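Local coordinates for protein purine nucleoside phosphorylase (Anopheles gambiae, PDB 2P4S) that cleaves the N-glycosidic bond of purine (deoxy)ribonucleosides with phosphate, preferring inosine and 2'-deoxyinosine, to release the free base and pentose 1-phosphate in purine salvage, at residues E104-R109 and D129-D134; R152-Y157 and C165-F170; Q96-Y101 and I138-V143. All blocks are in the same frame, centred on the assembly; numbering follows the deposited sequence.

Interaction 1: residues E104-R109 and D129-D134; sequences ERTELR and DVDSFD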
ATOM      1  N   GLU A 104       2.000  31.972  23.072  1.00 28.29           N
ATOM      2  CA  GLU A 104       2.301  32.543  24.401  1.00 29.51           C
ATOM      3  C   GLU A 104       3.773  32.778  24.642  1.00 28.30           C
ATOM      4  O   GLU A 104       4.157  33.670  25.415  1.00 29.24           O
ATOM      5  CB  GLU A 104       1.704  31.654  25.504  1.00 29.38           C
ATOM      6  CG  GLU A 104       0.168  31.851  25.577  1.00 31.79           C
ATOM      7  CD  GLU A 104      -0.555  30.930  26.572  1.00 34.40           C
ATOM      8  OE1 GLU A 104       0.072  29.964  27.110  1.00 39.20           O
ATOM      9  OE2 GLU A 104      -1.786  31.157  26.779  1.00 38.64           O
ATOM     10  N   ARG A 105       4.619  32.038  23.933  1.00 27.29           N
ATOM     11  CA  ARG A 105       6.065  32.091  24.177  1.00 26.10           C
ATOM     12  C   ARG A 105       6.912  32.747  23.092  1.00 25.81           C
ATOM     13  O   ARG A 105       8.129  32.788  23.195  1.00 25.94           O
ATOM     14  CB  ARG A 105       6.582  30.691  24.539  1.00 26.09           C
ATOM     15  CG  ARG A 105       6.023  30.272  25.863  1.00 26.34           C
ATOM     16  CD  ARG A 105       6.135  28.792  26.145  1.00 25.51           C
ATOM     17  NE  ARG A 105       5.577  28.519  27.467  1.00 22.15           N
ATOM     18  CZ  ARG A 105       4.283  28.408  27.743  1.00 23.85           C
ATOM     19  NH1 ARG A 105       3.361  28.518  26.796  1.00 20.32           N
ATOM     20  NH2 ARG A 105       3.906  28.166  28.996  1.00 23.86           N
ATOM     21  N   THR A 106       6.277  33.243  22.044  1.00 25.77           N
ATOM     22  CA  THR A 106       6.957  34.077  21.067  1.00 26.46           C
ATOM     23  C   THR A 106       5.992  35.196  20.676  1.00 27.61           C
ATOM     24  O   THR A 106       4.769  34.993  20.639  1.00 27.72           O
ATOM     25  CB  THR A 106       7.476  33.272  19.781  1.00 27.25           C
ATOM     26  OG1 THR A 106       8.201  34.152  18.908  1.00 26.95           O
ATOM     27  CG2 THR A 106       6.331  32.586  18.983  1.00 23.24           C
ATOM     28  N   GLU A 107       6.533  36.366  20.390  1.00 28.89           N
ATOM     29  CA  GLU A 107       5.734  37.447  19.817  1.00 31.92           C
ATOM     30  C   GLU A 107       5.606  37.386  18.282  1.00 31.39           C
ATOM     31  O   GLU A 107       4.796  38.096  17.692  1.00 30.91           O
ATOM     32  CB  GLU A 107       6.351  38.785  20.217  1.00 32.65           C
ATOM     33  CG  GLU A 107       6.027  39.158  21.669  1.00 39.47           C
ATOM     34  CD  GLU A 107       6.327  40.624  21.931  1.00 48.98           C
ATOM     35  OE1 GLU A 107       5.372  41.454  21.861  1.00 51.35           O
ATOM     36  OE2 GLU A 107       7.526  40.941  22.153  1.00 50.82           O
ATOM     37  N   LEU A 108       6.439  36.549  17.660  1.00 31.81           N
ATOM     38  CA  LEU A 108       6.485  36.384  16.202  1.00 31.66           C
ATOM     39  C   LEU A 108       5.166  35.817  15.701  1.00 31.14           C
ATOM     40  O   LEU A 108       4.590  34.919  16.333  1.00 30.65           O
ATOM     41  CB  LEU A 108       7.636  35.484  15.828  1.00 31.33           C
ATOM     42  CG  LEU A 108       8.918  36.148  15.326  1.00 35.18           C
ATOM     43  CD1 LEU A 108      10.146  36.030  16.345  1.00 37.41           C
ATOM     44  CD2 LEU A 108       9.253  35.454  13.993  1.00 38.75           C
ATOM     45  N   ARG A 109       4.659  36.398  14.616  1.00 30.75           N
ATOM     46  CA  ARG A 109       3.437  35.928  13.978  1.00 31.26           C
ATOM     47  C   ARG A 109       3.753  35.635  12.479  1.00 31.15           C
ATOM     48  O   ARG A 109       3.468  36.474  11.607  1.00 31.75           O
ATOM     49  CB  ARG A 109       2.258  36.927  14.168  1.00 31.61           C
ATOM     50  CG  ARG A 109       1.698  37.080  15.622  1.00 32.31           C
ATOM     51  CD  ARG A 109       1.263  35.732  16.236  1.00 33.96           C
ATOM     52  NE  ARG A 109       0.865  35.794  17.657  1.00 32.72           N
ATOM     53  CZ  ARG A 109       1.681  35.633  18.711  1.00 33.60           C
ATOM     54  NH1 ARG A 109       2.982  35.416  18.567  1.00 33.92           N
ATOM     55  NH2 ARG A 109       1.191  35.684  19.938  1.00 30.47           N
ATOM     56  N   ASP A 129      16.881  37.017  15.269  1.00 35.77           N
ATOM     57  CA  ASP A 129      15.927  37.290  16.350  1.00 36.35           C
ATOM     58  C   ASP A 129      15.062  36.075  16.664  1.00 35.11           C
ATOM     59  O   ASP A 129      13.814  36.174  16.653  1.00 34.20           O
ATOM     60  CB  ASP A 129      14.966  38.373  15.911  1.00 37.99           C
ATOM     61  CG  ASP A 129      15.386  39.732  16.334  1.00 44.46           C
ATOM     62  OD1 ASP A 129      14.837  40.178  17.385  1.00 49.68           O
ATOM     63  OD2 ASP A 129      16.224  40.345  15.601  1.00 47.33           O
ATOM     64  N   VAL A 130      15.710  34.938  16.927  1.00 34.50           N
ATOM     65  CA  VAL A 130      14.983  33.659  17.052  1.00 33.49           C
ATOM     66  C   VAL A 130      14.376  33.373  18.447  1.00 33.28           C
ATOM     67  O   VAL A 130      14.970  33.706  19.469  1.00 31.76           O
ATOM     68  CB  VAL A 130      15.832  32.435  16.543  1.00 33.51           C
ATOM     69  CG1 VAL A 130      16.498  32.777  15.238  1.00 32.75           C
ATOM     70  CG2 VAL A 130      16.886  32.034  17.544  1.00 33.00           C
ATOM     71  N   ASP A 131      13.169  32.794  18.448  1.00 32.90           N
ATOM     72  CA  ASP A 131      12.645  32.007  19.560  1.00 32.90           C
ATOM     73  C   ASP A 131      12.702  30.531  19.138  1.00 31.96           C
ATOM     74  O   ASP A 131      12.108  30.120  18.157  1.00 31.91           O
ATOM     75  CB  ASP A 131      11.225  32.449  19.954  1.00 32.87           C
ATOM     76  CG  ASP A 131      11.161  33.942  20.333  1.00 35.77           C
ATOM     77  OD1 ASP A 131      11.900  34.364  21.254  1.00 37.40           O
ATOM     78  OD2 ASP A 131      10.373  34.702  19.730  1.00 37.67           O
ATOM     79  N   SER A 132      13.472  29.750  19.876  1.00 31.31           N
ATOM     80  CA  SER A 132      13.730  28.367  19.531  1.00 30.40           C
ATOM     81  C   SER A 132      13.113  27.421  20.577  1.00 28.92           C
ATOM     82  O   SER A 132      13.176  27.690  21.788  1.00 28.16           O
ATOM     83  CB  SER A 132      15.220  28.169  19.433  1.00 29.63           C
ATOM     84  OG  SER A 132      15.484  26.834  19.045  1.00 35.92           O
ATOM     85  N   PHE A 133      12.487  26.346  20.111  1.00 27.60           N
ATOM     86  CA  PHE A 133      11.868  25.360  21.003  1.00 27.46           C
ATOM     87  C   PHE A 133      12.309  23.945  20.679  1.00 27.06           C
ATOM     88  O   PHE A 133      11.907  23.419  19.642  1.00 26.99           O
ATOM     89  CB  PHE A 133      10.340  25.380  20.922  1.00 27.33           C
ATOM     90  CG  PHE A 133       9.720  26.695  21.222  1.00 27.64           C
ATOM     91  CD1 PHE A 133       9.213  26.961  22.502  1.00 28.91           C
ATOM     92  CD2 PHE A 133       9.609  27.673  20.224  1.00 27.33           C
ATOM     93  CE1 PHE A 133       8.612  28.188  22.780  1.00 27.57           C
ATOM     94  CE2 PHE A 133       9.026  28.910  20.487  1.00 27.34           C
ATOM     95  CZ  PHE A 133       8.529  29.178  21.771  1.00 28.50           C
ATOM     96  N   ASP A 134      13.094  23.316  21.559  1.00 25.99           N
ATOM     97  CA  ASP A 134      13.381  21.895  21.399  1.00 25.74           C
ATOM     98  C   ASP A 134      12.073  21.141  21.337  1.00 25.06           C
ATOM     99  O   ASP A 134      11.152  21.465  22.090  1.00 23.90           O
ATOM    100  CB  ASP A 134      14.262  21.376  22.537  1.00 25.82           C
ATOM    101  CG  ASP A 134      15.705  21.812  22.385  1.00 29.73           C
ATOM    102  OD1 ASP A 134      15.975  22.603  21.448  1.00 32.51           O
ATOM    103  OD2 ASP A 134      16.571  21.385  23.195  1.00 31.54           O
TER
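Two torsions set Thr106 against Asp131: the threonine hydroxyl stands trans to its own amide nitrogen (chi1 -177°), while the aspartate CG swings to the side of its backbone N, opposite the carbonyl carbon (chi1 -58°). The two side chains then meet at a slant, with Thr106 OG1 placed as donor to Asp131 OD2. The modelled separation of 2.4 Å between OG1 and OD2 is very short and doubtful. The same hydroxyl oxygen accepts from the backbone N of Leu108, at 3.2 Å from OG1, which makes an ST turn where the chain leaves helix 92-105.

Next to this polar pair, Leu108 CD1 lies 3.6 Å from Asp131 OD2 and also touches the carbonyl O of Asp129. On the other flank, Arg105 CB sits at the edge of the Phe133 ring and in its plane, 3.7 Å from CE1. The extended arginine chain then runs away from the strand, and its NH1 bonds to the carbonyl O of Tyr101. Within the same segment, Arg109 NH1 donates to the carbonyl oxygens of both Thr106 and Leu108, 2.8 Å from each O, so this one nitrogen spans the bend. Within the sheet, the Asp131 backbone is hydrogen-bonded to Phe155 of strand 152-158, whose side chain also touches Thr106.

If the short bond is real, the Thr106 hydroxyl is used both as donor and as acceptor, which would limit its rotation and link the helix exit to strand 130-134, and would be consistent with an ionised Asp131.

Interaction 2: residues R152-Y157 and C165-F170; sequences RLVFGY and CMQGRF. With PO4 (phosphate ion), chain D.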
ATOM      1  N   ARG A 152      14.217  21.085  16.530  1.00 25.96           N
ATOM      2  CA  ARG A 152      13.790  22.375  17.140  1.00 25.79           C
ATOM      3  C   ARG A 152      12.808  23.118  16.235  1.00 25.24           C
ATOM      4  O   ARG A 152      12.976  23.105  15.023  1.00 24.71           O
ATOM      5  CB  ARG A 152      14.973  23.316  17.345  1.00 26.54           C
ATOM      6  CG  ARG A 152      15.973  22.843  18.325  1.00 31.17           C
ATOM      7  CD  ARG A 152      17.168  23.784  18.332  1.00 38.52           C
ATOM      8  NE  ARG A 152      18.220  23.222  19.175  1.00 43.15           N
ATOM      9  CZ  ARG A 152      19.524  23.377  18.957  1.00 47.09           C
ATOM     10  NH1 ARG A 152      19.963  24.089  17.918  1.00 46.01           N
ATOM     11  NH2 ARG A 152      20.396  22.801  19.776  1.00 48.42           N
ATOM     12  N   LEU A 153      11.793  23.742  16.837  1.00 24.06           N
ATOM     13  CA  LEU A 153      10.929  24.681  16.180  1.00 23.46           C
ATOM     14  C   LEU A 153      11.513  26.109  16.363  1.00 23.94           C
ATOM     15  O   LEU A 153      11.726  26.568  17.500  1.00 22.97           O
ATOM     16  CB  LEU A 153       9.526  24.545  16.760  1.00 24.04           C
ATOM     17  CG  LEU A 153       8.370  25.179  16.005  1.00 23.59           C
ATOM     18  CD1 LEU A 153       8.399  24.745  14.510  1.00 25.29           C
ATOM     19  CD2 LEU A 153       7.079  24.781  16.656  1.00 20.85           C
ATOM     20  N   VAL A 154      11.857  26.762  15.253  1.00 23.18           N
ATOM     21  CA  VAL A 154      12.560  28.034  15.297  1.00 23.63           C
ATOM     22  C   VAL A 154      11.655  29.120  14.692  1.00 24.62           C
ATOM     23  O   VAL A 154      11.236  29.026  13.524  1.00 24.62           O
ATOM     24  CB  VAL A 154      13.933  27.985  14.586  1.00 23.08           C
ATOM     25  CG1 VAL A 154      14.759  29.169  14.929  1.00 23.75           C
ATOM     26  CG2 VAL A 154      14.713  26.790  15.018  1.00 23.38           C
ATOM     27  N   PHE A 155      11.302  30.126  15.499  1.00 24.36           N
ATOM     28  CA  PHE A 155      10.513  31.261  15.001  1.00 23.57           C
ATOM     29  C   PHE A 155      11.546  32.336  14.824  1.00 24.06           C
ATOM     30  O   PHE A 155      12.257  32.627  15.749  1.00 24.97           O
ATOM     31  CB  PHE A 155       9.469  31.705  16.024  1.00 22.84           C
ATOM     32  CG  PHE A 155       8.316  30.757  16.192  1.00 20.98           C
ATOM     33  CD1 PHE A 155       7.072  31.054  15.629  1.00 20.67           C
ATOM     34  CD2 PHE A 155       8.442  29.593  16.970  1.00 19.47           C
ATOM     35  CE1 PHE A 155       5.961  30.173  15.778  1.00 17.20           C
ATOM     36  CE2 PHE A 155       7.365  28.732  17.136  1.00 17.51           C
ATOM     37  CZ  PHE A 155       6.091  29.036  16.549  1.00 18.34           C
ATOM     38  N   GLY A 156      11.672  32.916  13.635  1.00 24.93           N
ATOM     39  CA  GLY A 156      12.733  33.910  13.389  1.00 24.45           C
ATOM     40  C   GLY A 156      12.470  34.649  12.093  1.00 25.51           C
ATOM     41  O   GLY A 156      11.488  34.367  11.400  1.00 25.37           O
ATOM     42  N   TYR A 157      13.358  35.591  11.777  1.00 26.58           N
ATOM     43  CA  TYR A 157      13.321  36.389  10.547  1.00 27.64           C
ATOM     44  C   TYR A 157      14.242  35.811   9.482  1.00 27.87           C
ATOM     45  O   TYR A 157      15.473  35.659   9.697  1.00 26.94           O
ATOM     46  CB  TYR A 157      13.665  37.878  10.841  1.00 29.04           C
ATOM     47  CG  TYR A 157      12.607  38.559  11.692  1.00 28.81           C
ATOM     48  CD1 TYR A 157      11.557  39.214  11.099  1.00 31.36           C
ATOM     49  CD2 TYR A 157      12.655  38.515  13.101  1.00 30.47           C
ATOM     50  CE1 TYR A 157      10.539  39.848  11.872  1.00 33.35           C
ATOM     51  CE2 TYR A 157      11.638  39.134  13.908  1.00 31.34           C
ATOM     52  CZ  TYR A 157      10.583  39.806  13.275  1.00 33.81           C
ATOM     53  OH  TYR A 157       9.549  40.438  13.990  1.00 32.50           O
ATOM     54  N   CYS A 165      10.063  27.602  11.470  1.00 28.83           N
ATOM     55  CA  CYS A 165      10.905  26.657  10.822  1.00 28.45           C
ATOM     56  C   CYS A 165      11.092  25.342  11.626  1.00 26.83           C
ATOM     57  O   CYS A 165      11.556  25.353  12.790  1.00 26.95           O
ATOM     58  CB  CYS A 165      12.197  27.392  10.534  1.00 29.78           C
ATOM     59  SG  CYS A 165      13.281  26.426   9.612  1.00 38.77           S
ATOM     60  N   MET A 166      10.638  24.221  11.050  1.00 24.63           N
ATOM     61  CA  MET A 166      10.937  22.893  11.578  1.00 24.21           C
ATOM     62  C   MET A 166      12.331  22.477  11.211  1.00 22.72           C
ATOM     63  O   MET A 166      12.599  22.061  10.081  1.00 22.77           O
ATOM     64  CB  MET A 166       9.957  21.846  11.096  1.00 23.05           C
ATOM     65  CG  MET A 166       8.695  21.786  11.912  1.00 23.95           C
ATOM     66  SD  MET A 166       7.568  20.558  11.214  1.00 28.66           S
ATOM     67  CE  MET A 166       8.233  18.980  11.793  1.00 24.74           C
ATOM     68  N   GLN A 167      13.235  22.614  12.162  1.00 22.18           N
ATOM     69  CA  GLN A 167      14.593  22.171  11.958  1.00 22.51           C
ATOM     70  C   GLN A 167      14.688  20.692  12.302  1.00 22.88           C
ATOM     71  O   GLN A 167      14.943  20.307  13.473  1.00 22.80           O
ATOM     72  CB  GLN A 167      15.551  22.983  12.808  1.00 22.52           C
ATOM     73  CG  GLN A 167      16.997  22.731  12.432  1.00 25.62           C
ATOM     74  CD  GLN A 167      17.956  23.491  13.336  1.00 29.05           C
ATOM     75  OE1 GLN A 167      17.582  23.908  14.431  1.00 26.98           O
ATOM     76  NE2 GLN A 167      19.192  23.662  12.884  1.00 28.49           N
ATOM     77  N   GLY A 168      14.514  19.856  11.271  1.00 22.02           N
ATOM     78  CA  GLY A 168      14.320  18.419  11.463  1.00 20.54           C
ATOM     79  C   GLY A 168      12.861  18.056  11.383  1.00 19.16           C
ATOM     80  O   GLY A 168      11.999  18.835  11.797  1.00 19.70           O
ATOM     81  N   ARG A 169      12.563  16.861  10.875  1.00 18.52           N
ATOM     82  CA  ARG A 169      11.174  16.406  10.779  1.00 16.59           C
ATOM     83  C   ARG A 169      11.006  14.961  11.292  1.00 17.24           C
ATOM     84  O   ARG A 169      11.950  14.380  11.850  1.00 16.55           O
ATOM     85  CB  ARG A 169      10.633  16.561   9.336  1.00 16.27           C
ATOM     86  CG  ARG A 169      11.328  15.666   8.294  1.00 14.55           C
ATOM     87  CD  ARG A 169      10.381  15.053   7.244  1.00 15.29           C
ATOM     88  NE  ARG A 169       9.739  16.022   6.352  1.00 14.38           N
ATOM     89  CZ  ARG A 169      10.383  16.739   5.434  1.00 14.29           C
ATOM     90  NH1 ARG A 169      11.698  16.581   5.246  1.00  7.29           N
ATOM     91  NH2 ARG A 169       9.700  17.606   4.683  1.00 15.64           N
ATOM     92  N   PHE A 170       9.786  14.426  11.103  1.00 17.15           N
ATOM     93  CA  PHE A 170       9.314  13.102  11.559  1.00 17.70           C
ATOM     94  C   PHE A 170       8.960  12.243  10.353  1.00 17.56           C
ATOM     95  O   PHE A 170       8.298  12.722   9.416  1.00 17.93           O
ATOM     96  CB  PHE A 170       8.041  13.241  12.448  1.00 16.81           C
ATOM     97  CG  PHE A 170       8.160  14.333  13.473  1.00 18.61           C
ATOM     98  CD1 PHE A 170       9.287  14.391  14.319  1.00 16.81           C
ATOM     99  CD2 PHE A 170       7.210  15.352  13.553  1.00 17.51           C
ATOM    100  CE1 PHE A 170       9.418  15.425  15.250  1.00 18.64           C
ATOM    101  CE2 PHE A 170       7.361  16.390  14.512  1.00 16.04           C
ATOM    102  CZ  PHE A 170       8.449  16.421  15.340  1.00 16.19           C
TER
HETATM  103  P   PO4 D 503      13.936  13.788   4.390  1.00 17.31           P
HETATM  104  O1  PO4 D 503      14.727  14.868   3.724  1.00 17.23           O
HETATM  105  O2  PO4 D 503      13.427  14.331   5.726  1.00 17.48           O
HETATM  106  O3  PO4 D 503      12.750  13.353   3.613  1.00 16.91           O
HETATM  107  O4  PO4 D 503      14.844  12.609   4.578  1.00 16.98           O
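Residues 152-157 and 165-167 run antiparallel, their short axes 4.9 Å apart with N-to-C directions 146° from each other. Arg152 faces Gln167 and Val154 faces Cys165 as hydrogen-bonded pairs; Leu153 and Met166 form the non-hydrogen-bonded pair between them. Four backbone bonds close the register. Within the first pair, Gln167 N lies 2.9 Å from Arg152 O and Arg152 N a longer 3.2 Å from Gln167 O; the Val154 and Cys165 pair is closed in the same two-way fashion. Leu153 CA adds a CH...O contact to Cys165 O.

On the face carrying Arg152, Val154, Cys165 and Gln167, the Arg152 and Gln167 side chains lie alongside and point the same way, with Gln167 OE1 3.9 Å from Arg152 CD. Their flat ends are turned 62° apart and make no bond with each other: Arg152 NE goes to Asp134 in a salt bridge, and Gln167 NE2 only weakly to the carbonyl O of Gly121. Helix 122-125 covers this face through Ala124. Across the sheet, Leu153 CD1 rests 3.9 Å from Met166 CG, with Met166 packing on Pro184 and Met188 of helix 178-191.

Past the strand, Gly168 takes a positive phi (99°), and the Arg169 side chain, kinked at chi2 and chi3, leads to the phosphate ion, where NH1 lies 2.9 Å from O2. Glu309 holds Arg169 NE, and Ser118, Ala201 and Ser305 also bind the ion. The second strand of this beta hairpin thus leads into the 169-171 segment, which supplies one part of the nucleoside phosphorylase's phosphate site, the rest coming from elsewhere in the chain.

Interaction 3: residues Q96-Y101 and I138-V143; sequences QEIATY and IPHFPV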
ATOM      1  N   GLN A  96      -4.853  23.164  19.019  1.00 32.75           N
ATOM      2  CA  GLN A  96      -4.944  24.524  19.540  1.00 34.64           C
ATOM      3  C   GLN A  96      -4.160  24.716  20.881  1.00 34.37           C
ATOM      4  O   GLN A  96      -3.505  25.745  21.039  1.00 34.68           O
ATOM      5  CB  GLN A  96      -6.403  25.027  19.566  1.00 35.10           C
ATOM      6  CG  GLN A  96      -6.549  26.544  19.881  1.00 38.61           C
ATOM      7  CD  GLN A  96      -6.210  27.470  18.709  1.00 42.20           C
ATOM      8  OE1 GLN A  96      -5.228  28.225  18.749  1.00 44.44           O
ATOM      9  NE2 GLN A  96      -7.041  27.434  17.674  1.00 45.00           N
ATOM     10  N   GLU A  97      -4.163  23.728  21.791  1.00 34.19           N
ATOM     11  CA  GLU A  97      -3.258  23.735  22.967  1.00 35.20           C
ATOM     12  C   GLU A  97      -1.791  24.007  22.541  1.00 32.58           C
ATOM     13  O   GLU A  97      -1.104  24.913  23.092  1.00 32.78           O
ATOM     14  CB  GLU A  97      -3.255  22.384  23.736  1.00 35.41           C
ATOM     15  CG  GLU A  97      -4.508  21.915  24.529  1.00 39.77           C
ATOM     16  CD  GLU A  97      -4.313  20.459  25.128  1.00 40.74           C
ATOM     17  OE1 GLU A  97      -3.169  20.143  25.616  1.00 47.92           O
ATOM     18  OE2 GLU A  97      -5.286  19.632  25.119  1.00 44.51           O
ATOM     19  N   ILE A  98      -1.303  23.190  21.598  1.00 29.55           N
ATOM     20  CA  ILE A  98       0.067  23.304  21.106  1.00 26.86           C
ATOM     21  C   ILE A  98       0.290  24.686  20.469  1.00 26.22           C
ATOM     22  O   ILE A  98       1.308  25.352  20.732  1.00 25.06           O
ATOM     23  CB  ILE A  98       0.441  22.139  20.091  1.00 27.72           C
ATOM     24  CG1 ILE A  98       0.038  20.764  20.654  1.00 26.48           C
ATOM     25  CG2 ILE A  98       1.911  22.237  19.645  1.00 24.15           C
ATOM     26  CD1 ILE A  98       0.247  19.577  19.671  1.00 26.51           C
ATOM     27  N   ALA A  99      -0.660  25.128  19.647  1.00 25.43           N
ATOM     28  CA  ALA A  99      -0.509  26.439  18.981  1.00 26.06           C
ATOM     29  C   ALA A  99      -0.399  27.558  20.054  1.00 26.52           C
ATOM     30  O   ALA A  99       0.529  28.382  20.032  1.00 24.62           O
ATOM     31  CB  ALA A  99      -1.687  26.715  18.009  1.00 24.41           C
ATOM     32  N   THR A 100      -1.362  27.545  20.994  1.00 28.02           N
ATOM     33  CA  THR A 100      -1.460  28.541  22.089  1.00 28.33           C
ATOM     34  C   THR A 100      -0.186  28.537  22.927  1.00 27.72           C
ATOM     35  O   THR A 100       0.359  29.615  23.201  1.00 28.24           O
ATOM     36  CB  THR A 100      -2.723  28.343  22.951  1.00 29.11           C
ATOM     37  OG1 THR A 100      -3.876  28.691  22.170  1.00 29.95           O
ATOM     38  CG2 THR A 100      -2.705  29.284  24.161  1.00 30.96           C
ATOM     39  N   TYR A 101       0.310  27.330  23.248  1.00 25.89           N
ATOM     40  CA  TYR A 101       1.580  27.157  23.953  1.00 24.34           C
ATOM     41  C   TYR A 101       2.714  27.955  23.318  1.00 23.88           C
ATOM     42  O   TYR A 101       3.491  28.634  23.993  1.00 23.13           O
ATOM     43  CB  TYR A 101       1.972  25.669  24.019  1.00 23.46           C
ATOM     44  CG  TYR A 101       3.290  25.441  24.701  1.00 22.11           C
ATOM     45  CD1 TYR A 101       3.360  25.281  26.100  1.00 22.47           C
ATOM     46  CD2 TYR A 101       4.477  25.409  23.965  1.00 20.07           C
ATOM     47  CE1 TYR A 101       4.578  25.100  26.743  1.00 21.12           C
ATOM     48  CE2 TYR A 101       5.705  25.233  24.589  1.00 22.00           C
ATOM     49  CZ  TYR A 101       5.747  25.069  26.001  1.00 22.46           C
ATOM     50  OH  TYR A 101       6.979  24.919  26.629  1.00 19.81           O
ATOM     51  N   ILE A 138       7.933  20.802  23.710  1.00 25.43           N
ATOM     52  CA  ILE A 138       6.630  21.209  23.200  1.00 24.14           C
ATOM     53  C   ILE A 138       5.554  20.160  23.575  1.00 24.96           C
ATOM     54  O   ILE A 138       5.727  18.981  23.300  1.00 25.36           O
ATOM     55  CB  ILE A 138       6.638  21.486  21.660  1.00 24.28           C
ATOM     56  CG1 ILE A 138       7.781  22.457  21.276  1.00 23.24           C
ATOM     57  CG2 ILE A 138       5.260  22.043  21.210  1.00 21.29           C
ATOM     58  CD1 ILE A 138       8.087  22.502  19.762  1.00 21.79           C
ATOM     59  N   PRO A 139       4.473  20.580  24.252  1.00 24.88           N
ATOM     60  CA  PRO A 139       3.444  19.602  24.594  1.00 25.56           C
ATOM     61  C   PRO A 139       2.996  18.775  23.396  1.00 25.39           C
ATOM     62  O   PRO A 139       2.704  19.332  22.335  1.00 24.85           O
ATOM     63  CB  PRO A 139       2.283  20.459  25.132  1.00 25.62           C
ATOM     64  CG  PRO A 139       2.727  21.871  25.055  1.00 24.86           C
ATOM     65  CD  PRO A 139       4.177  21.905  24.803  1.00 25.06           C
ATOM     66  N   HIS A 140       2.984  17.451  23.587  1.00 26.29           N
ATOM     67  CA  HIS A 140       2.477  16.459  22.600  1.00 27.00           C
ATOM     68  C   HIS A 140       3.320  16.318  21.348  1.00 26.22           C
ATOM     69  O   HIS A 140       2.869  15.733  20.375  1.00 26.96           O
ATOM     70  CB  HIS A 140       1.030  16.782  22.167  1.00 27.75           C
ATOM     71  CG  HIS A 140       0.092  16.931  23.312  1.00 31.45           C
ATOM     72  ND1 HIS A 140      -0.241  15.873  24.134  1.00 35.02           N
ATOM     73  CD2 HIS A 140      -0.558  18.016  23.802  1.00 33.42           C
ATOM     74  CE1 HIS A 140      -1.071  16.298  25.073  1.00 36.44           C
ATOM     75  NE2 HIS A 140      -1.286  17.590  24.888  1.00 37.28           N
ATOM     76  N   PHE A 141       4.522  16.866  21.354  1.00 25.33           N
ATOM     77  CA  PHE A 141       5.333  16.839  20.157  1.00 24.76           C
ATOM     78  C   PHE A 141       6.169  15.542  20.029  1.00 25.10           C
ATOM     79  O   PHE A 141       6.786  15.087  21.009  1.00 23.90           O
ATOM     80  CB  PHE A 141       6.243  18.049  20.118  1.00 23.31           C
ATOM     81  CG  PHE A 141       6.055  18.890  18.885  1.00 21.80           C
ATOM     82  CD1 PHE A 141       4.847  19.507  18.644  1.00 19.08           C
ATOM     83  CD2 PHE A 141       7.083  19.075  17.987  1.00 20.43           C
ATOM     84  CE1 PHE A 141       4.658  20.313  17.510  1.00 21.68           C
ATOM     85  CE2 PHE A 141       6.894  19.878  16.816  1.00 20.92           C
ATOM     86  CZ  PHE A 141       5.678  20.494  16.607  1.00 21.19           C
ATOM     87  N   PRO A 142       6.205  14.966  18.807  1.00 25.09           N
ATOM     88  CA  PRO A 142       7.144  13.888  18.532  1.00 24.76           C
ATOM     89  C   PRO A 142       8.558  14.438  18.571  1.00 24.64           C
ATOM     90  O   PRO A 142       8.774  15.656  18.559  1.00 24.21           O
ATOM     91  CB  PRO A 142       6.795  13.458  17.091  1.00 25.30           C
ATOM     92  CG  PRO A 142       5.476  14.053  16.775  1.00 25.40           C
ATOM     93  CD  PRO A 142       5.365  15.296  17.634  1.00 25.59           C
ATOM     94  N   VAL A 143       9.521  13.550  18.644  1.00 24.92           N
ATOM     95  CA  VAL A 143      10.912  13.946  18.573  1.00 25.18           C
ATOM     96  C   VAL A 143      11.551  13.368  17.307  1.00 25.08           C
ATOM     97  O   VAL A 143      11.156  12.298  16.824  1.00 25.51           O
ATOM     98  CB  VAL A 143      11.685  13.529  19.848  1.00 25.42           C
ATOM     99  CG1 VAL A 143      11.051  14.226  21.147  1.00 27.88           C
ATOM    100  CG2 VAL A 143      11.739  12.017  19.998  1.00 24.84           C
TER
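Pro139 lays its ring over one face of Tyr101: its CD stands 3.4 Å from the centroid of the Tyr101 ring and 3° off the ring normal, a nearly centred CH-pi contact. CG of the proline shares the same face, nearer Tyr101 CG and CD1. Ile98, one helical turn back, works with both branches. Its CG2 meets Ile138 CG2 at 3.7 Å, the two isoleucines crossing at about a right angle, and comes within 4.0 Å of CE1 of Phe141. The other branch extends from CG1 to CD1, passing Pro139 O, 3.5 Å from CG1, to end against His140 CB. From Glu97, a turn before Tyr101 on the helix, OE1 accepts from His140 NE2 over 3.3 Å, bent at the hydrogen (148°). The carboxylate oxygen lies in the imidazole plane at the ring edge, whereas NE2 meets OE1 from above the carboxylate plane, the two planes being 68° apart.

These contacts come from a type II beta turn, Ile138 to Phe141, closed by Phe141 N to Ile138 O at 3.1 Å and set against helix 92-105. Pro139 and His140 are its two central residues, His140 with positive phi, and both direct their CB toward the helix. Farther out, the His140 carbonyl receives the hydroxyl of Tyr90, and Arg105 lies in cation-pi contact with Tyr101. Phe141 has Ile138 CD1 over one face, offset toward the rim, and meets the ring of Tyr135. Pro142 continues the loop toward Lys180 and Met183 of helix 178-191 and touches Phe170, one of the phosphate-binding residues.

All three contacts lie on the same side of the chain's centre. Interactions 1 and 2 have centres about 10 Å apart and share a sheet: strand 130-134 pairs antiparallel with strand 152-158, with Phe133 N 2.7 Å from Leu153 O. Interaction 3, about 13 Å from each, shares helix 92-105 with interaction 1. Along the chain, 96-101 and 138-143 enclose both segments of interaction 1, and the hairpin of interaction 2 follows. Ile138 CD1 bridges the group, packing on Phe133 CB and Leu153 CB. Phe170 touches Pro142 and Phe141, so helix 92-105 and the sheet edge connect through this loop to the phosphate site.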